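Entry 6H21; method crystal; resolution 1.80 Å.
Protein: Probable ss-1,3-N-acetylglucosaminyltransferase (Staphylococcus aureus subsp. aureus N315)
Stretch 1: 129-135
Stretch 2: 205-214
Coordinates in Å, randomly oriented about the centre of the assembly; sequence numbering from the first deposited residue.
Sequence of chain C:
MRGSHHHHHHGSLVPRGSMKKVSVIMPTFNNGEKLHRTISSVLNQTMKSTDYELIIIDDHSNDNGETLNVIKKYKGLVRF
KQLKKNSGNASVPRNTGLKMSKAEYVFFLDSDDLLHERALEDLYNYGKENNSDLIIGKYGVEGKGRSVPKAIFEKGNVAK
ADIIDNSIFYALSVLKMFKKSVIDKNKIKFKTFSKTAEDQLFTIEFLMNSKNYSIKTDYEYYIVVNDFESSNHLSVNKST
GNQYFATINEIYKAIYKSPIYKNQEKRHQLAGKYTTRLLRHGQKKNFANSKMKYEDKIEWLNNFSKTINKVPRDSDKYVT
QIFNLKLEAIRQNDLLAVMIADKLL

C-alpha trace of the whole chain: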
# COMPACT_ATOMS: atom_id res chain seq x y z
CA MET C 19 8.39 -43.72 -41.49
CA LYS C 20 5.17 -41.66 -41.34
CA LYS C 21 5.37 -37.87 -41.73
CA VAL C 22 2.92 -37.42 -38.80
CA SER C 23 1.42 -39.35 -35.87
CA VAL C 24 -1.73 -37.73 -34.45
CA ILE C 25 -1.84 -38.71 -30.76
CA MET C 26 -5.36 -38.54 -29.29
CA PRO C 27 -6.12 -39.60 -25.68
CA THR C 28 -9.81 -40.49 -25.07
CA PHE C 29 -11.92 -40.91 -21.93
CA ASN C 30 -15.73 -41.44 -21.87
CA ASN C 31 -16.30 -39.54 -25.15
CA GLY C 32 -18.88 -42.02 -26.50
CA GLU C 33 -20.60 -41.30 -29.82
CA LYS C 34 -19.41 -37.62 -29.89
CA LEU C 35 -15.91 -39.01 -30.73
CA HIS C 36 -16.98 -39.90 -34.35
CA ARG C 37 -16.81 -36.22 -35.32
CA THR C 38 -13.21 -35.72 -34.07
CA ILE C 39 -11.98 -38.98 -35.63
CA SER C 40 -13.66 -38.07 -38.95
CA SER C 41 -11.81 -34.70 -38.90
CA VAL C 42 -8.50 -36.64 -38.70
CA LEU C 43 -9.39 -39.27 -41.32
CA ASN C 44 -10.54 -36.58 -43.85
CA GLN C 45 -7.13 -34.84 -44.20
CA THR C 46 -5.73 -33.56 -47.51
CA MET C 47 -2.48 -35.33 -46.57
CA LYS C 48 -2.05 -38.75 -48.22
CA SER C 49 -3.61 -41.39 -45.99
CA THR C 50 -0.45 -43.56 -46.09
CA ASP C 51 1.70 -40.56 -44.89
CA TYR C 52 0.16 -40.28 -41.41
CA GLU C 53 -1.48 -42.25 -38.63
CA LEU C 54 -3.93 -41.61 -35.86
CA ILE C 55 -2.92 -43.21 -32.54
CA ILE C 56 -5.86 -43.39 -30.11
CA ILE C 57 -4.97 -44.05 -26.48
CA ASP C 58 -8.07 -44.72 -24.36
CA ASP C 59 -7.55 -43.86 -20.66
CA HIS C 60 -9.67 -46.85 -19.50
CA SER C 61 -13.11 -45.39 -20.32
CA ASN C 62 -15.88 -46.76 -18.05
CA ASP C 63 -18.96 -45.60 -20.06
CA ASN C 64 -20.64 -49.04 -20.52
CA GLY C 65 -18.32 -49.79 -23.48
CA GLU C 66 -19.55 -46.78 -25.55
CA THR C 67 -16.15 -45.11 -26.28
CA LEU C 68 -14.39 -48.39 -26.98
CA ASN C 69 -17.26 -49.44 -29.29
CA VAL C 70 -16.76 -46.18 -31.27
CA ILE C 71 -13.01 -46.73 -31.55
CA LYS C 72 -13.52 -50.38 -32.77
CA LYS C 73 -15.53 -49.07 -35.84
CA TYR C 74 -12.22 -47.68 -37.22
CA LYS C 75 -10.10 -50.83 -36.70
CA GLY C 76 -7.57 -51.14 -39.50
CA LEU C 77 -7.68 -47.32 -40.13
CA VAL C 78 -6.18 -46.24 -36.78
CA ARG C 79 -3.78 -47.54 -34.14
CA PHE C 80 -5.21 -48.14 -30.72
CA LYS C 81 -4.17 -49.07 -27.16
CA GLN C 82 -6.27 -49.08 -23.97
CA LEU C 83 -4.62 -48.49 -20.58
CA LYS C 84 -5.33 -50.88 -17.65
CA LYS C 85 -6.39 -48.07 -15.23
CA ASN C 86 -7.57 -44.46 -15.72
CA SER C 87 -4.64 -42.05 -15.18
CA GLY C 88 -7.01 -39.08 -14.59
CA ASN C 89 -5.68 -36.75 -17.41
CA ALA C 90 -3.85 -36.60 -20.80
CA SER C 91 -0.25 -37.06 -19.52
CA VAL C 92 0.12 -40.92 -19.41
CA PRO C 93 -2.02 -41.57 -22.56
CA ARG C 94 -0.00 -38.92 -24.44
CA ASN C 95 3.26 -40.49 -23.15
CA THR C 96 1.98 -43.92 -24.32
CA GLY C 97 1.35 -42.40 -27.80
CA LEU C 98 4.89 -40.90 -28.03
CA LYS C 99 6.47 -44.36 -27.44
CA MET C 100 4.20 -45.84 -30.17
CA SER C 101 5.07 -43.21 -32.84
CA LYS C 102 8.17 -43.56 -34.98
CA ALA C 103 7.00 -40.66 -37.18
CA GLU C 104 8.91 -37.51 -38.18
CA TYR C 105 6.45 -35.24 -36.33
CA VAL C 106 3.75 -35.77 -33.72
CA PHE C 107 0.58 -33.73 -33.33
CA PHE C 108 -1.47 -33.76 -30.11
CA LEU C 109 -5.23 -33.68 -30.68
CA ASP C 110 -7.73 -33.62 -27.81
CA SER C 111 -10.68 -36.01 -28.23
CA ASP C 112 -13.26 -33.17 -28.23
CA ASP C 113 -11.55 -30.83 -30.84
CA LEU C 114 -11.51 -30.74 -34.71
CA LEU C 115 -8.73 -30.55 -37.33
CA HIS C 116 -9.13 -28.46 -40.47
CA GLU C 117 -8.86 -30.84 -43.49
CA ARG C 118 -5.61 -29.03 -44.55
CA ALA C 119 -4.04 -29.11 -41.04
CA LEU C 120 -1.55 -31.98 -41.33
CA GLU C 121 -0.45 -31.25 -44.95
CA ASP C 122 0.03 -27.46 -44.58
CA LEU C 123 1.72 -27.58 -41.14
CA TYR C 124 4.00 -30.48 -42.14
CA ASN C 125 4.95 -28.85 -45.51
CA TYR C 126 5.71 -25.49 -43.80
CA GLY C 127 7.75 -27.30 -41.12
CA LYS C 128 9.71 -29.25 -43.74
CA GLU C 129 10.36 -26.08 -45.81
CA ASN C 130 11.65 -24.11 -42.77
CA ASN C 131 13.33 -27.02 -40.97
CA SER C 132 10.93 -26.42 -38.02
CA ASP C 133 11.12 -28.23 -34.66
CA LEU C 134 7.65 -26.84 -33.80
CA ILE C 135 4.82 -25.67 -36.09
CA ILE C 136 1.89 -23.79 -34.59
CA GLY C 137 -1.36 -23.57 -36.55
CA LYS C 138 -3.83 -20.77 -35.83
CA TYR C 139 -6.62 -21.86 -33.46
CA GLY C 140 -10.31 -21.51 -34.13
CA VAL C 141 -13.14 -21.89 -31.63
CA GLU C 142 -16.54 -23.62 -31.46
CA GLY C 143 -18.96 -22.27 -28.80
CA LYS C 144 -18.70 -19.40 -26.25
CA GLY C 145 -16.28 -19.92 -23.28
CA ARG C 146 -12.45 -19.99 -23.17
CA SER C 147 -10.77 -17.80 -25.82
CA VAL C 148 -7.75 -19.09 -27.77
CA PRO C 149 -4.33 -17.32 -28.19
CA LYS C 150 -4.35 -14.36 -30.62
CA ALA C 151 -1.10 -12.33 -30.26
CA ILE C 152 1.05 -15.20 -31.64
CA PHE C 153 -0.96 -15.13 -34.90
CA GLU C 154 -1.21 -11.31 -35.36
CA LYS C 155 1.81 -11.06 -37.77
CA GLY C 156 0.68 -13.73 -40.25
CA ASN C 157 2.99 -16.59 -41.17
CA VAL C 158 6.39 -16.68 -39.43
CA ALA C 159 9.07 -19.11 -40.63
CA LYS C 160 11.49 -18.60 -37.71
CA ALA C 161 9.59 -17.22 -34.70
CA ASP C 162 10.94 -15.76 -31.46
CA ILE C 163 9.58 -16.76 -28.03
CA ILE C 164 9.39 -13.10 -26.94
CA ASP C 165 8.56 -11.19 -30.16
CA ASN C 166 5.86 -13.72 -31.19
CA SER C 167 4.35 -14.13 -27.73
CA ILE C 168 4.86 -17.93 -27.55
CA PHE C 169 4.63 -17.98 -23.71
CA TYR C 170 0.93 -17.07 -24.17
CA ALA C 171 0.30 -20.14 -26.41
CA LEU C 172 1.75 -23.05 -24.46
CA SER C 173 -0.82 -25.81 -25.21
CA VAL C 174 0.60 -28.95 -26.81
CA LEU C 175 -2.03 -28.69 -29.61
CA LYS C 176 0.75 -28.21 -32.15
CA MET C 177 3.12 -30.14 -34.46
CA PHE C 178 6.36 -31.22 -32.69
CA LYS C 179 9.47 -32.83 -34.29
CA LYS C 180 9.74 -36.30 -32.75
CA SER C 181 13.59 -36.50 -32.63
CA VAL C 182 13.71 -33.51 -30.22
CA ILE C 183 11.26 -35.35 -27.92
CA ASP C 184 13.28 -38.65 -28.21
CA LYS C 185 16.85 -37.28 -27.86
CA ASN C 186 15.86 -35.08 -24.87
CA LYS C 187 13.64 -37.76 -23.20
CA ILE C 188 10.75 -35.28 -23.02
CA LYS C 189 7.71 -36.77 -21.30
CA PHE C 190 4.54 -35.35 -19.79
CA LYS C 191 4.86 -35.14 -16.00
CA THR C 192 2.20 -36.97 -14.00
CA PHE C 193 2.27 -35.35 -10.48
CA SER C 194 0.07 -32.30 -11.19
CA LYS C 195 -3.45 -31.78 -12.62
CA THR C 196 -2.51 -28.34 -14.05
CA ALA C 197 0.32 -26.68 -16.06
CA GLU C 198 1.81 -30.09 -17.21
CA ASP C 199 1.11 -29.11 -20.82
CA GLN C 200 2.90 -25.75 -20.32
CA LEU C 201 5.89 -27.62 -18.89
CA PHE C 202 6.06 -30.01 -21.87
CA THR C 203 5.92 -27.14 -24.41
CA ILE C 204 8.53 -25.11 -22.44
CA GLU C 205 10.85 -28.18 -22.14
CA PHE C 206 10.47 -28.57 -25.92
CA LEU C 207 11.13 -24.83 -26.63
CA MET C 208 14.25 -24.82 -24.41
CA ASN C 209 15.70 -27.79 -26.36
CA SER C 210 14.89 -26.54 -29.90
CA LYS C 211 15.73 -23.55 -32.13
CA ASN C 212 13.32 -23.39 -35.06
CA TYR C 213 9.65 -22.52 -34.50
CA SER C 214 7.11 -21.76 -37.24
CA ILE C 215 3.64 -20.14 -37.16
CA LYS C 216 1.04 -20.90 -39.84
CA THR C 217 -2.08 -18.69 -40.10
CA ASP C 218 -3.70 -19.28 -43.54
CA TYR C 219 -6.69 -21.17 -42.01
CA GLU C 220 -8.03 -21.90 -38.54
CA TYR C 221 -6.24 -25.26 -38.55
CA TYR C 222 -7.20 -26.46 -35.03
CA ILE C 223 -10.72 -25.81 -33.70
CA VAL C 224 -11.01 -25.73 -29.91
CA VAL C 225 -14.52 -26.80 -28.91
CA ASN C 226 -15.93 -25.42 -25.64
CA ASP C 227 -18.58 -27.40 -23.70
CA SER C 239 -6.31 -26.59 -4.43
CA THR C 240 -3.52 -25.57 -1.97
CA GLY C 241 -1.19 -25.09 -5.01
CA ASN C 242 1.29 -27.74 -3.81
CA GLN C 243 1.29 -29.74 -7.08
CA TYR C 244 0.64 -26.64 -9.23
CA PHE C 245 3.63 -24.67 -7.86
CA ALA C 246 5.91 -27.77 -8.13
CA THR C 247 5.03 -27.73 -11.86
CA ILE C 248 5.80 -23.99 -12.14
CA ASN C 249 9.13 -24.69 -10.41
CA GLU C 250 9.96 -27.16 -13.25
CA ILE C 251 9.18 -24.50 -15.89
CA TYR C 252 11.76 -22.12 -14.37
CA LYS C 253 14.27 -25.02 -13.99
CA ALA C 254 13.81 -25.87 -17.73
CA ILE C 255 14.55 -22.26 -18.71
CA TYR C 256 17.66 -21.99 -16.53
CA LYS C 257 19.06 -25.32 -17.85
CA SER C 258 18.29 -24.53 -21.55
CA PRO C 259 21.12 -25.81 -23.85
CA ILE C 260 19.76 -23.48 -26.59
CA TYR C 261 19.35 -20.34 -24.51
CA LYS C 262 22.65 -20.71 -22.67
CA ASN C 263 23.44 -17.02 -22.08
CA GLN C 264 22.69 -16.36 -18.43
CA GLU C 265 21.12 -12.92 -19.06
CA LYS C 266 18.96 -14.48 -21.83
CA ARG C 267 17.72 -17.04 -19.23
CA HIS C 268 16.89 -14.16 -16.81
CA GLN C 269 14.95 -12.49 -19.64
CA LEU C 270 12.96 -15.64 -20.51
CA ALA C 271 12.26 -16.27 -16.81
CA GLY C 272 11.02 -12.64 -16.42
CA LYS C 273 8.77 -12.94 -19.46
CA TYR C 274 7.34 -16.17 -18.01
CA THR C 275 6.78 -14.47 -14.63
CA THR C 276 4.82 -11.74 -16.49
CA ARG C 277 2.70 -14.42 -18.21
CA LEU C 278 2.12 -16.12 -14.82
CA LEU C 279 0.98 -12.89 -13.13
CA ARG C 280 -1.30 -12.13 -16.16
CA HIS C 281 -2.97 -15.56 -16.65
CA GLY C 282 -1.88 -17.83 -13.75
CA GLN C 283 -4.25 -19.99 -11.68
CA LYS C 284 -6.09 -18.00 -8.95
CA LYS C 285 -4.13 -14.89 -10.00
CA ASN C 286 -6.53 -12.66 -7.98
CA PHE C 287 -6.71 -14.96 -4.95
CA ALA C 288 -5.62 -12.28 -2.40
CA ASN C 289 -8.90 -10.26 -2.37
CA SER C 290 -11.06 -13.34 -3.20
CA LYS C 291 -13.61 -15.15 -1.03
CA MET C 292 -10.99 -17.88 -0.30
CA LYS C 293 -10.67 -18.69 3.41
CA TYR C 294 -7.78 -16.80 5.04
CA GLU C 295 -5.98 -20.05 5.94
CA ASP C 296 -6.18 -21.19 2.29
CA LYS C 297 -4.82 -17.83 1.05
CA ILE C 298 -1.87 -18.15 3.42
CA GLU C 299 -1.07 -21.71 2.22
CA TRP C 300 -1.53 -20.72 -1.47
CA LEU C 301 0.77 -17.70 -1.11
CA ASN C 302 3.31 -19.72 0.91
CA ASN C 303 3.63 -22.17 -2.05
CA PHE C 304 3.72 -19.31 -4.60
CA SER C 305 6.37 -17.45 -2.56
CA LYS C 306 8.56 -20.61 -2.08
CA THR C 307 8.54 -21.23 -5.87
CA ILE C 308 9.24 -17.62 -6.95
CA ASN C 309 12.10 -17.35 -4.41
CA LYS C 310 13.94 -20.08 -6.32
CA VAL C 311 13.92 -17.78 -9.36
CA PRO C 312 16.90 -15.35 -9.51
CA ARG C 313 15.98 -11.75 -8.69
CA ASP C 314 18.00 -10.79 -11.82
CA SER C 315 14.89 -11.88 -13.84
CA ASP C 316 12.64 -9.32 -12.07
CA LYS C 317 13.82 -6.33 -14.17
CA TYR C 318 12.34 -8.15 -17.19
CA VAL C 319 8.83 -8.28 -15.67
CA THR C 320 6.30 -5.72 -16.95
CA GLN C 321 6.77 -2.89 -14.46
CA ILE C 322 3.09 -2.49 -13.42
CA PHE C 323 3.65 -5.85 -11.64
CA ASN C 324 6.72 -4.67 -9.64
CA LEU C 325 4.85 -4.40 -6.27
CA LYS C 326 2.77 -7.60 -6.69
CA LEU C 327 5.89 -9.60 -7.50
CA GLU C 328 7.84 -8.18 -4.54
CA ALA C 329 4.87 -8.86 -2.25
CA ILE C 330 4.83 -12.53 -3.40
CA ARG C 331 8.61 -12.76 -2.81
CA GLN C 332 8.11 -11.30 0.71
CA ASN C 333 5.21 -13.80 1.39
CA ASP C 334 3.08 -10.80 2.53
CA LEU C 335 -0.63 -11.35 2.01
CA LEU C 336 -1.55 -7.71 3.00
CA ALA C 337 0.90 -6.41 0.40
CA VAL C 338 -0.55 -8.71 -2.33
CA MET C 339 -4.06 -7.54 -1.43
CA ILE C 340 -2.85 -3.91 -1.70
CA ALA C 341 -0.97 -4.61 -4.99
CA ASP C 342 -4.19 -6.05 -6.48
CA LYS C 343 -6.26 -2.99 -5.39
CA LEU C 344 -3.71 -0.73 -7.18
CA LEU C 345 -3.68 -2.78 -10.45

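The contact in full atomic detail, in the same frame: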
# COMPACT_ATOMS: atom_id res chain seq x y z
N GLU C 129 9.81 -27.22 -45.06
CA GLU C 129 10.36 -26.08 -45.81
C GLU C 129 11.30 -25.25 -44.93
O GLU C 129 12.36 -24.83 -45.40
CB GLU C 129 9.18 -25.28 -46.36
CG GLU C 129 9.46 -23.84 -46.78
CD GLU C 129 8.19 -23.09 -47.18
OE1 GLU C 129 7.18 -23.75 -47.52
OE2 GLU C 129 8.19 -21.83 -47.11
N ASN C 130 10.93 -25.03 -43.66
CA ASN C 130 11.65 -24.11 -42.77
C ASN C 130 12.41 -24.88 -41.69
O ASN C 130 12.86 -24.28 -40.71
CB ASN C 130 10.68 -23.10 -42.15
CG ASN C 130 10.01 -22.28 -43.23
OD1 ASN C 130 10.67 -21.49 -43.89
ND2 ASN C 130 8.73 -22.52 -43.46
N ASN C 131 12.56 -26.19 -41.88
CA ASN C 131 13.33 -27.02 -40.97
C ASN C 131 12.86 -26.77 -39.52
O ASN C 131 13.65 -26.62 -38.62
CB ASN C 131 14.83 -26.76 -41.15
CG ASN C 131 15.70 -27.69 -40.34
OD1 ASN C 131 15.39 -28.87 -40.19
ND2 ASN C 131 16.79 -27.17 -39.79
N SER C 132 11.54 -26.76 -39.32
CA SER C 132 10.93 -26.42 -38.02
C SER C 132 10.95 -27.62 -37.06
O SER C 132 10.67 -28.75 -37.43
CB SER C 132 9.53 -25.90 -38.21
OG SER C 132 9.49 -24.96 -39.29
N ASP C 133 11.28 -27.32 -35.80
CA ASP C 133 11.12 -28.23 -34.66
C ASP C 133 9.68 -28.19 -34.13
O ASP C 133 9.19 -29.19 -33.61
CB ASP C 133 12.11 -27.88 -33.55
CG ASP C 133 13.55 -27.99 -34.01
OD1 ASP C 133 13.88 -29.03 -34.61
OD2 ASP C 133 14.31 -27.03 -33.80
N LEU C 134 9.01 -27.05 -34.29
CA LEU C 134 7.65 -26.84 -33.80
C LEU C 134 6.88 -26.02 -34.84
O LEU C 134 7.37 -24.99 -35.27
CB LEU C 134 7.75 -26.08 -32.47
CG LEU C 134 6.43 -25.72 -31.79
CD1 LEU C 134 5.67 -26.96 -31.36
CD2 LEU C 134 6.67 -24.82 -30.58
N ILE C 135 5.69 -26.48 -35.24
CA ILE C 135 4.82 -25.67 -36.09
C ILE C 135 3.48 -25.46 -35.37
O ILE C 135 2.87 -26.42 -34.87
CB ILE C 135 4.65 -26.28 -37.49
CG1 ILE C 135 5.99 -26.73 -38.09
CG2 ILE C 135 3.91 -25.31 -38.41
CD1 ILE C 135 6.33 -28.18 -37.83
N GLU C 205 9.72 -27.23 -22.04
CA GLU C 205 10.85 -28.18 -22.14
C GLU C 205 11.24 -28.34 -23.61
O GLU C 205 12.44 -28.36 -23.95
CB GLU C 205 10.54 -29.54 -21.49
CG GLU C 205 10.56 -29.50 -19.96
CD GLU C 205 10.40 -30.82 -19.19
OE1 GLU C 205 9.80 -31.77 -19.72
OE2 GLU C 205 10.85 -30.87 -18.02
N PHE C 206 10.23 -28.42 -24.50
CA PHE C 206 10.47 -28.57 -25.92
C PHE C 206 11.17 -27.32 -26.46
O PHE C 206 12.17 -27.43 -27.19
CB PHE C 206 9.19 -28.82 -26.70
CG PHE C 206 9.43 -29.25 -28.12
CD1 PHE C 206 9.61 -28.31 -29.12
CD2 PHE C 206 9.51 -30.59 -28.45
CE1 PHE C 206 9.84 -28.71 -30.43
CE2 PHE C 206 9.75 -30.99 -29.76
CZ PHE C 206 9.91 -30.05 -30.75
N LEU C 207 10.61 -26.15 -26.15
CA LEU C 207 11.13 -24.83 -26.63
C LEU C 207 12.60 -24.63 -26.22
O LEU C 207 13.40 -24.12 -27.00
CB LEU C 207 10.27 -23.68 -26.08
CG LEU C 207 8.87 -23.54 -26.69
CD1 LEU C 207 8.05 -22.54 -25.89
CD2 LEU C 207 8.94 -23.12 -28.15
N MET C 208 12.95 -25.04 -25.00
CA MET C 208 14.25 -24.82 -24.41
C MET C 208 15.29 -25.80 -24.99
O MET C 208 16.49 -25.64 -24.78
CB MET C 208 14.17 -24.99 -22.89
CG MET C 208 13.35 -23.89 -22.16
SD MET C 208 13.92 -22.21 -22.54
CE MET C 208 12.68 -21.63 -23.70
N ASN C 209 14.83 -26.80 -25.75
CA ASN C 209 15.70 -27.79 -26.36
C ASN C 209 15.59 -27.71 -27.89
O ASN C 209 16.06 -28.58 -28.56
CB ASN C 209 15.36 -29.18 -25.85
CG ASN C 209 15.87 -29.36 -24.44
OD1 ASN C 209 17.07 -29.51 -24.24
ND2 ASN C 209 14.98 -29.28 -23.46
N SER C 210 15.02 -26.64 -28.44
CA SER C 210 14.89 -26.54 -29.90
C SER C 210 15.07 -25.08 -30.32
O SER C 210 15.02 -24.19 -29.48
CB SER C 210 13.58 -27.10 -30.37
OG SER C 210 12.49 -26.35 -29.85
N LYS C 211 15.31 -24.86 -31.62
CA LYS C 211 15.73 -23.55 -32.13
C LYS C 211 14.67 -22.96 -33.08
O LYS C 211 14.44 -21.76 -33.06
CB LYS C 211 17.09 -23.67 -32.83
N ASN C 212 14.04 -23.81 -33.88
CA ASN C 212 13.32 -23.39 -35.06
C ASN C 212 11.82 -23.57 -34.84
O ASN C 212 11.31 -24.70 -34.79
CB ASN C 212 13.78 -24.20 -36.28
CG ASN C 212 15.20 -23.88 -36.69
OD1 ASN C 212 15.77 -22.90 -36.23
ND2 ASN C 212 15.77 -24.70 -37.56
N TYR C 213 11.10 -22.45 -34.73
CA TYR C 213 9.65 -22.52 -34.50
C TYR C 213 8.94 -21.76 -35.63
O TYR C 213 9.37 -20.67 -36.02
CB TYR C 213 9.26 -21.94 -33.14
CG TYR C 213 10.31 -22.02 -32.06
CD1 TYR C 213 10.73 -23.23 -31.54
CD2 TYR C 213 10.84 -20.86 -31.52
CE1 TYR C 213 11.69 -23.28 -30.54
CE2 TYR C 213 11.79 -20.90 -30.52
CZ TYR C 213 12.20 -22.11 -30.01
OH TYR C 213 13.13 -22.13 -29.02
N SER C 214 7.84 -22.34 -36.12
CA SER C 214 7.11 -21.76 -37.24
C SER C 214 5.63 -21.56 -36.87
O SER C 214 5.08 -22.34 -36.11
CB SER C 214 7.28 -22.61 -38.48
OG SER C 214 8.67 -22.74 -38.80

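The hydroxyls of Ser 132 and Ser 214 lie unusually close, with Ser 132 OG only 2.4 Å from Ser 214 OG. This is a very short hydrogen bond, and the geometry does not settle its proton. Ser 214 belongs to a strand that pairs in parallel with the strand of Leu 134 and Ile 135, while Ser 132 lies in the loop before the latter. Leu 134 is in register with Tyr 213, and Ile 135 with Ser 214. Ser 214 N donates to Leu 134 O at 2.8 Å. Tyr 213 CA also approaches Leu 134 O, at 3.4 Å, in a CA-H...O contact.

Just before the strands, Asp 133 and Asn 212 are joined through backbone and side chain. Asp 133 N donates to Asn 212 O at 2.8 Å. Leu 134 N reaches the same Asn 212 O at 3.3 Å, a weak bond. In return, Asp 133 OD2 accepts from both Lys 211 N and Asn 212 N, each at 3.2 Å. One carboxylate oxygen thus satisfies two successive amides. Asn 212 ND2 adds a bond to Asn 131 O at 3.1 Å.

Leu 134 and Tyr 213 point to the same face of the sheet. There Leu 134 CB lies 3.9 Å from Phe 206 CE1, and Leu 134 CD2 packs 3.7 Å from Leu 207 CD2. These contacts tie the strand to the helix. Asp 133 O meets the Phe 206 ring at its edge, 3.1 Å from Phe 206 CZ.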